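Local atomic coordinates of flavin reductase domain protein, FMN-binding (Shewanella baltica, PDB entry 3HMZ), a protein that binds flavin mononucleotide (FMN) and is probably an NAD(P)H-linked oxidoreductase of the flavoredoxin family. Residues 77-82 / 134-139; 55-60 / 151-156. All coordinates share one frame; numbering follows the deposited sequence. Where two conformers were deposited one is given.

Overall arrangement
Both interactions lie in one antiparallel beta sheet of the flavin reductase-like domain. Interaction 1 pairs strand 79-84 with strand 131-138, and interaction 2 pairs strand 58-63 with strand 149-160. Strands 131-138 and 149-160 are themselves neighbours, so the two contacts join directly and their centres are 10 Å apart. A134 O with I155 N, and K136 N with E153 O, are probable hydrogen bonds between them. In sequence, both segments of interaction 1 fall between the two segments of interaction 2. L60, F80, C135 and A152 meet on one buried side of the sheet. Both pairings build the sheet near the FMN, about 9 Å from the side chain of I82 and about 11 Å from that of L60.

Interaction 1: 77-82 / 134-139; sequences SGMFVI and ACKLIP
The F80 ring lies over the CB of C135. C135 CB sits over the middle of one F80 ring face, 3.7 Å from the centroid and 14° off the ring normal, a CH-pi contact. The sulfur reaches the same ring obliquely, with C135 SG 4.5 Å from the F80 centroid. I82 CG1 touches C135 SG at 4.0 Å and lies in plane at the ring edge. F80 CG sits between the backbone N and the carbonyl carbon (chi1 57°), and the ring beyond it faces C135 CB. An alanine at F80 would probably leave C135 CB without its aromatic cover and open a gap toward V34, V62 and A152, which the F80 side chain also touches.

F80 and C135 are an antiparallel hydrogen-bonded pair. F80 N donates to C135 O, and C135 N donates to F80 O at 2.8 Å. M79 and K136 form the next, non-hydrogen-bonded pair, with their side chains on the other face. This is antiparallel pairing within the main sheet of the flavin reductase-like fold, and V81 extends it to S35 on strand 32-38.

The M79 residue is selenomethionine. In one of its two conformers M79 bends back over the partner strand, and M79 SE lies 3.8 Å from K136 CB; this contact is therefore tentative. Just before M79, G78 leaves helix 69-77 with positive phi. L137 N donates to G78 O at 2.8 Å. A water donates to both G78 O and L137 O and bridges the two segments. L137 CB also packs against G78 O, at 3.4 Å.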
ATOM      1  N   SER A  77      -2.988  24.545  -2.701  1.00 21.48           N
ATOM      2  CA  SER A  77      -1.558  24.784  -2.566  1.00 21.35           C
ATOM      3  C   SER A  77      -0.610  23.984  -3.455  1.00 21.26           C
ATOM      4  O   SER A  77       0.531  24.401  -3.654  1.00 23.40           O
ATOM      5  CB  SER A  77      -1.159  24.563  -1.097  1.00 21.32           C
ATOM      6  OG  SER A  77      -1.201  23.172  -0.792  1.00 21.63           O
ATOM      7  N   GLY A  78      -1.059  22.817  -3.906  1.00 22.09           N
ATOM      8  CA  GLY A  78      -0.245  21.919  -4.719  1.00 22.19           C
ATOM      9  C   GLY A  78       0.901  21.213  -4.009  1.00 22.02           C
ATOM     10  O   GLY A  78       1.803  20.697  -4.659  1.00 21.07           O
HETATM   11  N   MSE A  79       0.869  21.234  -2.675  1.00 21.01           N
HETATM   12  CA  MSE A  79       1.935  20.666  -1.842  0.80 22.23           C
HETATM   13  C   MSE A  79       1.326  19.949  -0.645  1.00 20.07           C
HETATM   14  O   MSE A  79       0.291  20.341  -0.133  1.00 20.65           O
HETATM   15  CB  MSE A  79       2.822  21.788  -1.282  0.80 25.51           C
HETATM   16  CG  MSE A  79       3.577  22.637  -2.287  0.80 29.74           C
HETATM   17 SE   MSE A  79       5.033  21.688  -3.125  0.60 34.58          SE
HETATM   18  CE  MSE A  79       6.065  21.024  -1.636  0.80 35.18           C
ATOM     19  N   PHE A  80       2.015  18.911  -0.179  1.00 18.22           N
ATOM     20  CA  PHE A  80       1.594  18.200   1.026  1.00 17.55           C
ATOM     21  C   PHE A  80       2.757  17.365   1.540  1.00 17.24           C
ATOM     22  O   PHE A  80       3.789  17.224   0.880  1.00 18.47           O
ATOM     23  CB  PHE A  80       0.326  17.356   0.782  1.00 17.96           C
ATOM     24  CG  PHE A  80       0.447  16.343  -0.333  1.00 17.74           C
ATOM     25  CD1 PHE A  80       0.179  16.706  -1.663  1.00 18.46           C
ATOM     26  CD2 PHE A  80       0.721  15.008  -0.053  1.00 17.06           C
ATOM     27  CE1 PHE A  80       0.245  15.792  -2.678  1.00 19.44           C
ATOM     28  CE2 PHE A  80       0.775  14.070  -1.079  1.00 17.32           C
ATOM     29  CZ  PHE A  80       0.526  14.465  -2.402  1.00 18.61           C
ATOM     30  N   VAL A  81       2.558  16.824   2.745  1.00 15.83           N
ATOM     31  CA  VAL A  81       3.519  15.912   3.343  1.00 15.42           C
ATOM     32  C   VAL A  81       2.775  14.581   3.581  1.00 15.59           C
ATOM     33  O   VAL A  81       1.599  14.535   4.004  1.00 16.42           O
ATOM     34  CB  VAL A  81       4.124  16.416   4.673  1.00 16.00           C
ATOM     35  CG1 VAL A  81       5.071  15.357   5.307  1.00 16.35           C
ATOM     36  CG2 VAL A  81       4.851  17.764   4.478  1.00 16.70           C
ATOM     37  N   ILE A  82       3.488  13.508   3.253  1.00 15.53           N
ATOM     38  CA  ILE A  82       3.081  12.124   3.591  1.00 14.72           C
ATOM     39  C   ILE A  82       4.052  11.685   4.673  1.00 14.29           C
ATOM     40  O   ILE A  82       5.267  11.807   4.531  1.00 15.43           O
ATOM     41  CB  ILE A  82       3.177  11.178   2.391  1.00 14.58           C
ATOM     42  CG1 ILE A  82       2.155  11.586   1.312  1.00 14.74           C
ATOM     43  CG2 ILE A  82       2.986   9.708   2.797  1.00 14.47           C
ATOM     44  CD1 ILE A  82       0.698  11.505   1.764  1.00 15.48           C
ATOM     45  N   ALA A 134       8.106  15.105   1.624  1.00 15.94           N
ATOM     46  CA  ALA A 134       7.559  16.370   1.093  1.00 16.07           C
ATOM     47  C   ALA A 134       7.171  16.126  -0.374  1.00 16.51           C
ATOM     48  O   ALA A 134       7.979  15.617  -1.146  1.00 18.33           O
ATOM     49  CB  ALA A 134       8.559  17.453   1.209  1.00 17.49           C
ATOM     50  N   CYS A 135       5.940  16.499  -0.723  1.00 16.66           N
ATOM     51  CA  CYS A 135       5.347  16.162  -2.012  1.00 17.39           C
ATOM     52  C   CYS A 135       4.821  17.385  -2.748  1.00 18.29           C
ATOM     53  O   CYS A 135       4.210  18.271  -2.165  1.00 18.97           O
ATOM     54  CB  CYS A 135       4.181  15.204  -1.812  1.00 17.76           C
ATOM     55  SG  CYS A 135       4.626  13.629  -1.052  1.00 18.49           S
ATOM     56  N   LYS A 136       5.076  17.387  -4.053  1.00 19.04           N
ATOM     57  CA  LYS A 136       4.610  18.423  -4.966  1.00 19.58           C
ATOM     58  C   LYS A 136       3.613  17.744  -5.903  1.00 19.36           C
ATOM     59  O   LYS A 136       3.980  16.846  -6.660  1.00 19.90           O
ATOM     60  CB  LYS A 136       5.750  19.022  -5.768  1.00 22.13           C
ATOM     61  CG  LYS A 136       5.325  20.159  -6.742  1.00 25.14           C
ATOM     62  CD  LYS A 136       6.512  20.602  -7.540  1.00 28.77           C
ATOM     63  CE  LYS A 136       6.110  21.759  -8.453  1.00 31.69           C
ATOM     64  NZ  LYS A 136       7.247  22.146  -9.353  1.00 34.52           N
ATOM     65  N   LEU A 137       2.376  18.203  -5.860  1.00 19.10           N
ATOM     66  CA  LEU A 137       1.328  17.697  -6.725  1.00 19.63           C
ATOM     67  C   LEU A 137       1.665  17.850  -8.214  1.00 19.18           C
ATOM     68  O   LEU A 137       2.163  18.883  -8.635  1.00 21.48           O
ATOM     69  CB  LEU A 137      -0.006  18.420  -6.454  1.00 21.15           C
ATOM     70  CG  LEU A 137      -1.271  17.962  -7.203  1.00 21.54           C
ATOM     71  CD1 LEU A 137      -1.654  16.511  -6.822  1.00 21.60           C
ATOM     72  CD2 LEU A 137      -2.430  18.946  -6.988  1.00 23.17           C
ATOM     73  N   ILE A 138       1.404  16.803  -8.972  1.00 19.89           N
ATOM     74  CA  ILE A 138       1.441  16.834 -10.449  1.00 21.31           C
ATOM     75  C   ILE A 138      -0.040  16.863 -10.848  1.00 22.50           C
ATOM     76  O   ILE A 138      -0.699  15.824 -10.821  1.00 22.31           O
ATOM     77  CB  ILE A 138       2.136  15.623 -11.048  1.00 22.76           C
ATOM     78  CG1 ILE A 138       3.569  15.541 -10.565  1.00 23.14           C
ATOM     79  CG2 ILE A 138       2.052  15.715 -12.641  1.00 23.22           C
ATOM     80  CD1 ILE A 138       4.274  14.289 -10.979  1.00 23.50           C
ATOM     81  N   PRO A 139      -0.592  18.044 -11.210  1.00 24.32           N
ATOM     82  CA  PRO A 139      -2.036  18.095 -11.451  1.00 24.65           C
ATOM     83  C   PRO A 139      -2.514  17.200 -12.588  1.00 24.43           C
ATOM     84  O   PRO A 139      -1.912  17.206 -13.658  1.00 24.28           O
ATOM     85  CB  PRO A 139      -2.285  19.583 -11.763  1.00 26.12           C
ATOM     86  CG  PRO A 139      -1.156  20.292 -11.106  1.00 27.16           C
ATOM     87  CD  PRO A 139       0.022  19.390 -11.282  1.00 26.07           C
TER
HETATM   88  O   HOH W   1       1.905  21.428  -7.726  1.00 38.14           O

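Interaction 2: 55-60 / 151-156; sequences FAPPKL and IAEVIG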
ATOM      1  N   PHE A  55      10.522   5.311  -8.497  1.00 21.74           N
ATOM      2  CA  PHE A  55      11.755   5.286  -7.720  1.00 23.47           C
ATOM      3  C   PHE A  55      12.620   6.532  -7.810  1.00 24.59           C
ATOM      4  O   PHE A  55      13.074   7.035  -6.808  1.00 25.55           O
ATOM      5  CB  PHE A  55      12.711   4.151  -8.218  1.00 25.14           C
ATOM      6  CG  PHE A  55      12.121   2.811  -8.237  1.00 26.16           C
ATOM      7  CD1 PHE A  55      12.074   2.056  -7.075  1.00 26.35           C
ATOM      8  CD2 PHE A  55      11.634   2.273  -9.416  1.00 27.06           C
ATOM      9  CE1 PHE A  55      11.570   0.766  -7.078  1.00 26.35           C
ATOM     10  CE2 PHE A  55      11.089   0.993  -9.435  1.00 26.66           C
ATOM     11  CZ  PHE A  55      11.077   0.225  -8.268  1.00 26.55           C
ATOM     12  N   ALA A  56      12.882   6.975  -9.035  1.00 25.62           N
ATOM     13  CA  ALA A  56      13.902   7.995  -9.251  1.00 27.12           C
ATOM     14  C   ALA A  56      13.557   8.774 -10.490  1.00 28.66           C
ATOM     15  O   ALA A  56      13.695   8.236 -11.608  1.00 31.95           O
ATOM     16  CB  ALA A  56      15.281   7.351  -9.369  1.00 29.33           C
ATOM     17  N   PRO A  57      13.063  10.011 -10.330  1.00 28.92           N
ATOM     18  CA  PRO A  57      12.774  10.686  -9.061  1.00 27.47           C
ATOM     19  C   PRO A  57      11.544  10.039  -8.422  1.00 24.51           C
ATOM     20  O   PRO A  57      10.663   9.556  -9.139  1.00 24.88           O
ATOM     21  CB  PRO A  57      12.525  12.136  -9.473  1.00 30.10           C
ATOM     22  CG  PRO A  57      12.175  12.088 -10.891  1.00 31.32           C
ATOM     23  CD  PRO A  57      12.943  10.946 -11.473  1.00 31.01           C
ATOM     24  N   PRO A  58      11.509   9.973  -7.075  1.00 21.91           N
ATOM     25  CA  PRO A  58      10.361   9.351  -6.440  1.00 20.81           C
ATOM     26  C   PRO A  58       9.017  10.030  -6.704  1.00 19.34           C
ATOM     27  O   PRO A  58       8.932  11.257  -6.792  1.00 19.65           O
ATOM     28  CB  PRO A  58      10.707   9.391  -4.963  1.00 20.42           C
ATOM     29  CG  PRO A  58      11.693  10.510  -4.861  1.00 19.50           C
ATOM     30  CD  PRO A  58      12.489  10.443  -6.105  1.00 21.01           C
ATOM     31  N   LYS A  59       7.972   9.217  -6.808  1.00 18.46           N
ATOM     32  CA  LYS A  59       6.601   9.683  -6.930  1.00 18.37           C
ATOM     33  C   LYS A  59       5.714   8.751  -6.098  1.00 17.63           C
ATOM     34  O   LYS A  59       6.092   7.601  -5.789  1.00 18.17           O
ATOM     35  CB  LYS A  59       6.098   9.684  -8.371  1.00 20.85           C
ATOM     36  CG  LYS A  59       6.914  10.526  -9.358  1.00 23.58           C
ATOM     37  CD  LYS A  59       6.263  10.486 -10.741  1.00 26.49           C
ATOM     38  CE  LYS A  59       7.114  11.033 -11.945  1.00 30.39           C
ATOM     39  NZ  LYS A  59       8.256  11.835 -11.634  1.00 31.08           N
ATOM     40  N   LEU A  60       4.547   9.267  -5.778  1.00 16.65           N
ATOM     41  CA  LEU A  60       3.535   8.503  -5.060  1.00 16.46           C
ATOM     42  C   LEU A  60       2.132   8.893  -5.477  1.00 16.58           C
ATOM     43  O   LEU A  60       1.932   9.935  -6.151  1.00 17.92           O
ATOM     44  CB  LEU A  60       3.776   8.584  -3.537  1.00 16.50           C
ATOM     45  CG  LEU A  60       3.715   9.974  -2.891  1.00 15.61           C
ATOM     46  CD1 LEU A  60       2.279  10.579  -2.811  1.00 17.49           C
ATOM     47  CD2 LEU A  60       4.289   9.856  -1.473  1.00 16.59           C
ATOM     48  N   ILE A 151      -1.447  12.327  -7.793  1.00 18.21           N
ATOM     49  CA  ILE A 151      -0.059  11.954  -8.070  1.00 17.62           C
ATOM     50  C   ILE A 151       0.842  13.081  -7.646  1.00 18.96           C
ATOM     51  O   ILE A 151       0.567  14.254  -7.961  1.00 19.92           O
ATOM     52  CB  ILE A 151       0.134  11.640  -9.589  1.00 18.09           C
ATOM     53  CG1 ILE A 151      -0.618  10.347  -9.931  1.00 19.41           C
ATOM     54  CG2 ILE A 151       1.626  11.508  -9.939  1.00 18.75           C
ATOM     55  CD1 ILE A 151      -0.713  10.080 -11.423  1.00 20.52           C
ATOM     56  N   ALA A 152       1.939  12.732  -6.974  1.00 17.88           N
ATOM     57  CA  ALA A 152       2.909  13.741  -6.587  1.00 16.49           C
ATOM     58  C   ALA A 152       4.343  13.308  -6.752  1.00 17.76           C
ATOM     59  O   ALA A 152       4.642  12.122  -6.637  1.00 18.54           O
ATOM     60  CB  ALA A 152       2.696  14.180  -5.099  1.00 19.03           C
ATOM     61  N   GLU A 153       5.212  14.290  -6.990  1.00 18.59           N
ATOM     62  CA  GLU A 153       6.639  14.042  -6.954  0.50 19.26           C
ATOM     63  C   GLU A 153       7.097  14.232  -5.501  1.00 18.87           C
ATOM     64  O   GLU A 153       6.677  15.165  -4.816  1.00 19.62           O
ATOM     65  CB  GLU A 153       7.397  14.969  -7.904  0.50 21.07           C
ATOM     66  CG  GLU A 153       8.894  15.053  -7.702  0.50 22.24           C
ATOM     67  CD  GLU A 153       9.626  15.497  -8.985  0.50 23.03           C
ATOM     68  OE1 GLU A 153       8.961  16.087  -9.899  0.50 27.52           O
ATOM     69  OE2 GLU A 153      10.827  15.183  -9.095  0.50 20.10           O
ATOM     70  N   VAL A 154       7.953  13.337  -5.041  1.00 16.91           N
ATOM     71  CA  VAL A 154       8.540  13.448  -3.688  1.00 16.73           C
ATOM     72  C   VAL A 154       9.811  14.281  -3.900  1.00 18.28           C
ATOM     73  O   VAL A 154      10.716  13.898  -4.686  1.00 19.37           O
ATOM     74  CB  VAL A 154       8.852  12.082  -3.101  1.00 16.51           C
ATOM     75  CG1 VAL A 154       9.657  12.243  -1.813  1.00 17.85           C
ATOM     76  CG2 VAL A 154       7.543  11.300  -2.884  1.00 18.45           C
ATOM     77  N   ILE A 155       9.853  15.442  -3.254  1.00 18.68           N
ATOM     78  CA  ILE A 155      10.962  16.390  -3.367  1.00 19.53           C
ATOM     79  C   ILE A 155      11.917  16.423  -2.194  1.00 18.22           C
ATOM     80  O   ILE A 155      12.934  17.115  -2.238  1.00 21.16           O
ATOM     81  CB  ILE A 155      10.425  17.837  -3.696  1.00 21.74           C
ATOM     82  CG1 ILE A 155       9.568  18.401  -2.558  1.00 22.85           C
ATOM     83  CG2 ILE A 155       9.617  17.787  -5.035  1.00 22.47           C
ATOM     84  CD1 ILE A 155       9.098  19.877  -2.773  1.00 24.61           C
ATOM     85  N   GLY A 156      11.571  15.715  -1.117  1.00 17.61           N
ATOM     86  CA  GLY A 156      12.413  15.623   0.037  1.00 17.64           C
ATOM     87  C   GLY A 156      11.915  14.488   0.908  1.00 15.46           C
ATOM     88  O   GLY A 156      10.706  14.199   0.894  1.00 17.70           O
TER
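V154 crosses two side chains of segment 55-60, P58 and L60, each at about a right angle. P58 CG meets V154 CB at 3.7 Å. V154 CG2 lies beside the backbone N, anti to the carbonyl carbon, and touches L60 CD2 at 3.8 Å. L60 also faces A152, more loosely, with L60 CD1 4.3 Å from A152 CB. Beyond these, L19 covers P58 and V154, while C135 and I82 lie against L60.

The other face of the sheet carries K59 and E153. In one of its two conformers E153 is extended beyond CG, and E153 OE2 comes 3.5 Å from P57 CB, the two side chains crossing obliquely. This contact is tentative, since it rests on one copy.

The backbones are held by three hydrogen bonds. V154 N donates to P58 O at 2.9 Å. L60 and A152 exchange the other two. A cis peptide bond precedes P57. On its other pairing, strand 149-160 has a classic beta bulge, where I155 and G156 both face A134. The contact itself is an antiparallel strand pair of the FMN-binding flavin reductase-like fold.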